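Side-chain contacts in glycoside hydrolase family 12 (Spirochaeta thermophila, PDB 5LU3), which probably hydrolyses cellulose as a whole enzyme, and is represented here by its carbohydrate-binding module of family 64, a calcium-binding type A module that attaches to polysaccharides: residues Trp38-Leu43 and Tyr50-Val55; His58-Pro61 and Tyr67-Ile70. One frame throughout, in Å; residues are numbered along the deposited sequence.

Contact 1: residues Trp38-Leu43 and Tyr50-Val55; sequences WNLDLL and YTNRWV. With 2NV (3,6,9,12,15-pentaoxaoctadecan-17-amine), chain B.
The side-chain amide of N52 lies against the backbone of L40 at the corner where the chain of this two-sheet beta module leaves strand 33-40 and enters strand 42-45. Facing that corner is a type II beta turn, Y50 to R53, with N52 in its third position. On W38 it is the carbonyl carbon that lies close to OD1 of N52. At L40 the same amide makes a two-bond bridge to one residue's backbone: N of L40 gives its hydrogen to OD1 of N52 at 2.9 Å, in the carbonyl plane and on a lone pair, while ND2 of N52 returns a bond to O of L40 at 3.0 Å, bent to 150°. With both ends held, the amide has little room to rotate. D41 turns away from the turn and spends OD2 on S75 and K73; the backbones of D41 and L42 both pair with K73, a classic beta bulge. T51 comes next, lying across the corner. Its CG2, anti to the backbone N, comes within 3.7 Å of O of L40, and OG1 lies beside CA of L42. The hydroxyl oxygen accepts the hydrogen of L43 N at 2.9 Å and almost straight, 167°; the same oxygen is also hydrogen-bonded to OD1 of D49. CB of L43 packs on the turn backbone at CA of T51, and its side chain reaches V35 and I70. N of Y50 bonds O of L43 at 2.9 Å. Over one face of W54, which stacks with Y34, O10 of 2NV sits offset toward the rim, 3.3 Å from CD1.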
loop_
_atom_site.group_PDB
_atom_site.type_symbol
_atom_site.label_atom_id
_atom_site.label_comp_id
_atom_site.label_asym_id
_atom_site.label_seq_id
_atom_site.Cartn_x
_atom_site.Cartn_y
_atom_site.Cartn_z
ATOM N N TRP A 38 -0.555 3.765 -9.453
ATOM C CA TRP A 38 -0.126 4.171 -10.788
ATOM C C TRP A 38 0.816 5.359 -10.713
ATOM O O TRP A 38 0.770 6.167 -9.783
ATOM C CB TRP A 38 -1.291 4.454 -11.721
ATOM C CG TRP A 38 -2.332 5.337 -11.203
ATOM C CD1 TRP A 38 -2.371 6.689 -11.265
ATOM C CD2 TRP A 38 -3.565 4.929 -10.606
ATOM N NE1 TRP A 38 -3.539 7.162 -10.736
ATOM C CE2 TRP A 38 -4.305 6.102 -10.332
ATOM C CE3 TRP A 38 -4.110 3.687 -10.256
ATOM C CZ2 TRP A 38 -5.565 6.064 -9.747
ATOM C CZ3 TRP A 38 -5.341 3.653 -9.668
ATOM C CH2 TRP A 38 -6.066 4.840 -9.424
ATOM N N ASN A 39 1.662 5.445 -11.737
ATOM C CA ASN A 39 2.619 6.502 -11.886
ATOM C C ASN A 39 3.590 6.671 -10.732
ATOM O O ASN A 39 4.067 7.785 -10.456
ATOM C CB ASN A 39 1.898 7.821 -12.222
ATOM C CG ASN A 39 1.160 7.745 -13.549
ATOM O OD1 ASN A 39 -0.064 7.761 -13.593
ATOM N ND2 ASN A 39 1.900 7.609 -14.622
ATOM N N LEU A 40 3.867 5.562 -10.045
ATOM C CA LEU A 40 4.857 5.542 -8.975
ATOM C C LEU A 40 6.216 5.108 -9.481
ATOM O O LEU A 40 6.345 4.381 -10.467
ATOM C CB LEU A 40 4.434 4.588 -7.846
ATOM C CG LEU A 40 3.115 4.951 -7.174
ATOM C CD1 LEU A 40 2.947 4.111 -5.923
ATOM C CD2 LEU A 40 3.066 6.408 -6.801
ATOM N N ASP A 41 7.221 5.561 -8.747
ATOM C CA ASP A 41 8.593 5.084 -8.875
ATOM C C ASP A 41 8.839 3.823 -8.065
ATOM O O ASP A 41 9.626 3.001 -8.458
ATOM C CB ASP A 41 9.586 6.150 -8.427
ATOM C CG ASP A 41 9.390 7.483 -9.121
ATOM O OD1 ASP A 41 9.097 7.492 -10.340
ATOM O OD2 ASP A 41 9.525 8.519 -8.428
ATOM N N LEU A 42 8.146 3.707 -6.946
ATOM C CA LEU A 42 8.315 2.589 -6.018
ATOM C C LEU A 42 7.081 2.450 -5.146
ATOM O O LEU A 42 6.590 3.444 -4.604
ATOM C CB LEU A 42 9.546 2.831 -5.105
ATOM C CG LEU A 42 9.827 1.765 -4.041
ATOM C CD1 LEU A 42 10.100 0.453 -4.722
ATOM C CD2 LEU A 42 10.979 2.208 -3.166
ATOM N N LEU A 43 6.591 1.207 -5.029
ATOM C CA LEU A 43 5.685 0.843 -3.944
ATOM C C LEU A 43 6.101 -0.519 -3.438
ATOM O O LEU A 43 5.920 -1.515 -4.116
ATOM C CB LEU A 43 4.233 0.839 -4.369
ATOM C CG LEU A 43 3.319 0.760 -3.132
ATOM C CD1 LEU A 43 3.246 2.060 -2.378
ATOM C CD2 LEU A 43 1.978 0.183 -3.479
ATOM N N TYR A 50 5.374 -4.022 -5.410
ATOM C CA TYR A 50 4.032 -3.868 -5.977
ATOM C C TYR A 50 3.896 -2.578 -6.747
ATOM O O TYR A 50 2.808 -2.053 -6.905
ATOM C CB TYR A 50 2.966 -3.979 -4.886
ATOM C CG TYR A 50 3.066 -5.242 -4.041
ATOM C CD1 TYR A 50 2.765 -6.470 -4.564
ATOM C CD2 TYR A 50 3.475 -5.174 -2.711
ATOM C CE1 TYR A 50 2.912 -7.621 -3.826
ATOM C CE2 TYR A 50 3.567 -6.307 -1.962
ATOM C CZ TYR A 50 3.274 -7.530 -2.510
ATOM O OH TYR A 50 3.402 -8.669 -1.745
ATOM N N THR A 51 5.002 -2.101 -7.299
ATOM C CA THR A 51 4.986 -0.774 -7.911
ATOM C C THR A 51 4.064 -0.784 -9.135
ATOM O O THR A 51 4.339 -1.484 -10.096
ATOM C CB THR A 51 6.390 -0.369 -8.377
ATOM O OG1 THR A 51 7.284 -0.490 -7.259
ATOM C CG2 THR A 51 6.401 1.085 -8.873
ATOM N N ASN A 52 2.994 0.019 -9.102
ATOM C CA ASN A 52 2.048 0.165 -10.193
ATOM C C ASN A 52 1.332 -1.138 -10.564
ATOM O O ASN A 52 0.945 -1.327 -11.729
ATOM C CB ASN A 52 2.732 0.789 -11.418
ATOM C CG ASN A 52 3.350 2.136 -11.122
ATOM O OD1 ASN A 52 2.804 2.918 -10.362
ATOM N ND2 ASN A 52 4.506 2.399 -11.700
ATOM N N ARG A 53 1.108 -1.994 -9.564
ATOM C CA ARG A 53 0.459 -3.283 -9.762
ATOM C C ARG A 53 -0.674 -3.456 -8.767
ATOM O O ARG A 53 -0.580 -3.055 -7.623
ATOM C CB ARG A 53 1.464 -4.424 -9.601
ATOM C CG ARG A 53 2.567 -4.383 -10.635
ATOM C CD ARG A 53 3.609 -5.474 -10.433
ATOM N NE ARG A 53 4.648 -5.350 -11.446
ATOM C CZ ARG A 53 4.709 -5.998 -12.609
ATOM N NH1 ARG A 53 3.845 -6.948 -12.938
ATOM N NH2 ARG A 53 5.717 -5.739 -13.431
ATOM N N TRP A 54 -1.736 -4.110 -9.220
ATOM C CA TRP A 54 -2.867 -4.436 -8.388
ATOM C C TRP A 54 -2.572 -5.731 -7.633
ATOM O O TRP A 54 -2.156 -6.740 -8.234
ATOM C CB TRP A 54 -4.096 -4.621 -9.267
ATOM C CG TRP A 54 -5.407 -4.754 -8.547
ATOM C CD1 TRP A 54 -6.376 -3.810 -8.490
ATOM C CD2 TRP A 54 -5.961 -5.926 -7.904
ATOM N NE1 TRP A 54 -7.471 -4.279 -7.810
ATOM C CE2 TRP A 54 -7.248 -5.580 -7.443
ATOM C CE3 TRP A 54 -5.501 -7.223 -7.673
ATOM C CZ2 TRP A 54 -8.075 -6.474 -6.763
ATOM C CZ3 TRP A 54 -6.343 -8.117 -6.981
ATOM C CH2 TRP A 54 -7.614 -7.735 -6.538
ATOM N N VAL A 55 -2.793 -5.702 -6.325
ATOM C CA VAL A 55 -2.642 -6.890 -5.494
ATOM C C VAL A 55 -3.698 -6.890 -4.397
ATOM O O VAL A 55 -4.055 -5.848 -3.872
ATOM C CB VAL A 55 -1.202 -6.924 -4.878
ATOM C CG1 VAL A 55 -0.918 -5.741 -3.971
ATOM C CG2 VAL A 55 -0.910 -8.201 -4.130
HETATM N N1 2NV B . -16.119 -8.101 -10.599
HETATM C C2 2NV B . -15.260 -7.212 -11.360
HETATM C C3 2NV B . -14.123 -6.823 -10.418
HETATM O O4 2NV B . -13.533 -5.604 -10.750
HETATM C C5 2NV B . -12.259 -5.353 -10.165
HETATM C C6 2NV B . -11.209 -6.351 -10.685
HETATM O O7 2NV B . -10.038 -6.197 -9.946
HETATM C C8 2NV B . -9.016 -7.099 -10.274
HETATM C C9 2NV B . -8.326 -6.548 -11.486
HETATM O O10 2NV B . -7.552 -5.463 -11.152
HETATM C C11 2NV B . -6.441 -5.319 -12.033
HETATM C C12 2NV B . -7.003 -4.748 -13.311
HETATM O O13 2NV B . -6.163 -4.713 -14.412
HETATM C C14 2NV B . -6.812 -4.381 -15.638
HETATM C C15 2NV B . -7.597 -5.607 -16.095
HETATM O O16 2NV B . -8.267 -5.457 -17.328
HETATM C C17 2NV B . -8.996 -6.593 -17.741
HETATM C C18 2NV B . -8.101 -7.544 -18.549
HETATM C C2A 2NV B . -14.777 -8.023 -12.574
#

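Contact 2: residues His58-Pro61 and Tyr67-Ile70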
loop_
_atom_site.group_PDB
_atom_site.type_symbol
_atom_site.label_atom_id
_atom_site.label_comp_id
_atom_site.label_asym_id
_atom_site.label_seq_id
_atom_site.Cartn_x
_atom_site.Cartn_y
_atom_site.Cartn_z
ATOM N N HIS A 58 -4.669 -9.696 1.013
ATOM C CA HIS A 58 -4.373 -11.021 1.542
ATOM C C HIS A 58 -3.232 -11.696 0.822
ATOM O O HIS A 58 -2.719 -12.708 1.310
ATOM C CB HIS A 58 -5.630 -11.918 1.517
ATOM C CG HIS A 58 -6.004 -12.399 0.171
ATOM N ND1 HIS A 58 -7.001 -11.834 -0.592
ATOM C CD2 HIS A 58 -5.494 -13.404 -0.570
ATOM C CE1 HIS A 58 -7.085 -12.470 -1.748
ATOM N NE2 HIS A 58 -6.147 -13.399 -1.775
ATOM N N GLN A 59 -2.812 -11.174 -0.319
ATOM C CA GLN A 59 -1.627 -11.697 -1.033
ATOM C C GLN A 59 -0.296 -11.149 -0.497
ATOM O O GLN A 59 0.748 -11.687 -0.813
ATOM C CB GLN A 59 -1.716 -11.369 -2.516
ATOM C CG GLN A 59 -2.888 -12.027 -3.216
ATOM C CD GLN A 59 -2.892 -11.718 -4.704
ATOM O OE1 GLN A 59 -3.234 -10.595 -5.106
ATOM N NE2 GLN A 59 -2.488 -12.667 -5.513
ATOM N N VAL A 60 -0.367 -10.087 0.309
ATOM C CA VAL A 60 0.815 -9.388 0.798
ATOM C C VAL A 60 1.161 -9.933 2.175
ATOM O O VAL A 60 0.397 -9.728 3.143
ATOM C CB VAL A 60 0.598 -7.865 0.872
ATOM C CG1 VAL A 60 1.894 -7.191 1.267
ATOM C CG2 VAL A 60 0.081 -7.315 -0.455
ATOM N N PRO A 61 2.311 -10.614 2.302
ATOM C CA PRO A 61 2.648 -11.139 3.621
ATOM C C PRO A 61 2.876 -10.044 4.638
ATOM O O PRO A 61 3.515 -9.031 4.319
ATOM C CB PRO A 61 3.945 -11.912 3.367
ATOM C CG PRO A 61 4.005 -12.148 1.878
ATOM C CD PRO A 61 3.325 -10.963 1.289
ATOM N N TYR A 67 2.428 -6.298 11.103
ATOM C CA TYR A 67 2.256 -5.049 10.397
ATOM C C TYR A 67 2.684 -5.137 8.943
ATOM O O TYR A 67 3.413 -6.020 8.519
ATOM C CB TYR A 67 3.049 -3.918 11.095
ATOM C CG TYR A 67 2.263 -3.235 12.186
ATOM C CD1 TYR A 67 2.034 -3.833 13.413
ATOM C CD2 TYR A 67 1.758 -1.970 11.989
ATOM C CE1 TYR A 67 1.288 -3.174 14.392
ATOM C CE2 TYR A 67 1.023 -1.315 12.926
ATOM C CZ TYR A 67 0.778 -1.906 14.121
ATOM O OH TYR A 67 0.016 -1.223 15.053
ATOM N N TRP A 68 2.198 -4.152 8.187
ATOM C CA TRP A 68 2.607 -3.933 6.809
ATOM C C TRP A 68 3.339 -2.595 6.742
ATOM O O TRP A 68 2.764 -1.557 7.080
ATOM C CB TRP A 68 1.387 -3.976 5.852
ATOM C CG TRP A 68 0.820 -5.358 5.720
ATOM C CD1 TRP A 68 1.111 -6.258 4.758
ATOM C CD2 TRP A 68 -0.105 -5.991 6.592
ATOM N NE1 TRP A 68 0.417 -7.422 4.953
ATOM C CE2 TRP A 68 -0.332 -7.287 6.094
ATOM C CE3 TRP A 68 -0.766 -5.592 7.744
ATOM C CZ2 TRP A 68 -1.206 -8.187 6.720
ATOM C CZ3 TRP A 68 -1.630 -6.489 8.361
ATOM C CH2 TRP A 68 -1.836 -7.763 7.844
ATOM N N TYR A 69 4.599 -2.652 6.305
ATOM C CA TYR A 69 5.496 -1.503 6.202
ATOM C C TYR A 69 5.635 -1.123 4.739
ATOM O O TYR A 69 6.120 -1.914 3.928
ATOM C CB TYR A 69 6.866 -1.883 6.794
ATOM C CG TYR A 69 6.790 -2.109 8.284
ATOM C CD1 TYR A 69 6.963 -1.058 9.182
ATOM C CD2 TYR A 69 6.543 -3.365 8.811
ATOM C CE1 TYR A 69 6.859 -1.252 10.536
ATOM C CE2 TYR A 69 6.410 -3.556 10.196
ATOM C CZ TYR A 69 6.599 -2.494 11.055
ATOM O OH TYR A 69 6.499 -2.642 12.437
ATOM N N ILE A 70 5.159 0.080 4.421
ATOM C CA ILE A 70 4.980 0.537 3.039
ATOM C C ILE A 70 5.933 1.677 2.742
ATOM O O ILE A 70 5.980 2.656 3.487
ATOM C CB ILE A 70 3.535 1.025 2.857
ATOM C CG1 ILE A 70 2.526 -0.059 3.247
ATOM C CG2 ILE A 70 3.315 1.503 1.429
ATOM C CD1 ILE A 70 1.350 0.463 3.997
#
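The indole N-H of W68 is spent on V60: NE1 gives its hydrogen to the carbonyl oxygen of V60 at 2.9 Å, and the bond is nearly straight at 175°. The oxygen lies in the plane of the indole, at its edge, so the ring is aimed well. The carbonyl is not, because the nitrogen stands 53° out of the carbonyl plane and uses no lone pair direction. This one bond satisfies the polar atom of a buried ring. Next to it, CG1 of V60 packs on CD1 of W68 at 3.7 Å. The methyl is there because it lies anti to the backbone N (chi1 -175°), beside the carbonyl that takes the bond, so a single residue offers the five-membered ring both an acceptor and an apolar contact. O of P61 comes obliquely to NE1 at 3.5 Å and is not bonded to it; ND2 of N46 holds that oxygen instead.

In the fold, this pins the loop between strands 55-56 and 68-74 to the start of strand 68-74, a strand inside the five-stranded mixed sheet. I45 of neighbouring strand 42-45 touches both V60 and W68, P62 also lies against the indole, and F25 stacks directly on the W68 ring. The backbone of W68 is hydrogen-bonded to T22 of strand 16-22. N46, which W68 also touches, ties the pieces together: besides O of P61 its ND2 bonds O of Y67, and its OD1 takes the N-H of Y69. Beyond T22 come D23 and D24, and the W68 side chain lies about 8 Å from the calcium ion, to which D24 is a ligand.

How the contacts relate
Coming from the N terminus, the chain runs up strand 33-40, turns the corner into strand 42-45, and doubles back through strand 48-49; contact 1 closes this short loop, with six residues between its segments. Its second segment runs into strand 55-56, at the edge of the four-stranded sheet, and the loop after that strand is closed by contact 2, five residues between the segments. The two are in series, neither nested nor crossed. Contact 1 ties the passage between the two sheets to the turn, and contact 2 ties a loop to strand 68-74. They meet where OH of Y50 packs on V60 and P61, V55 on V60, and L43 on I70.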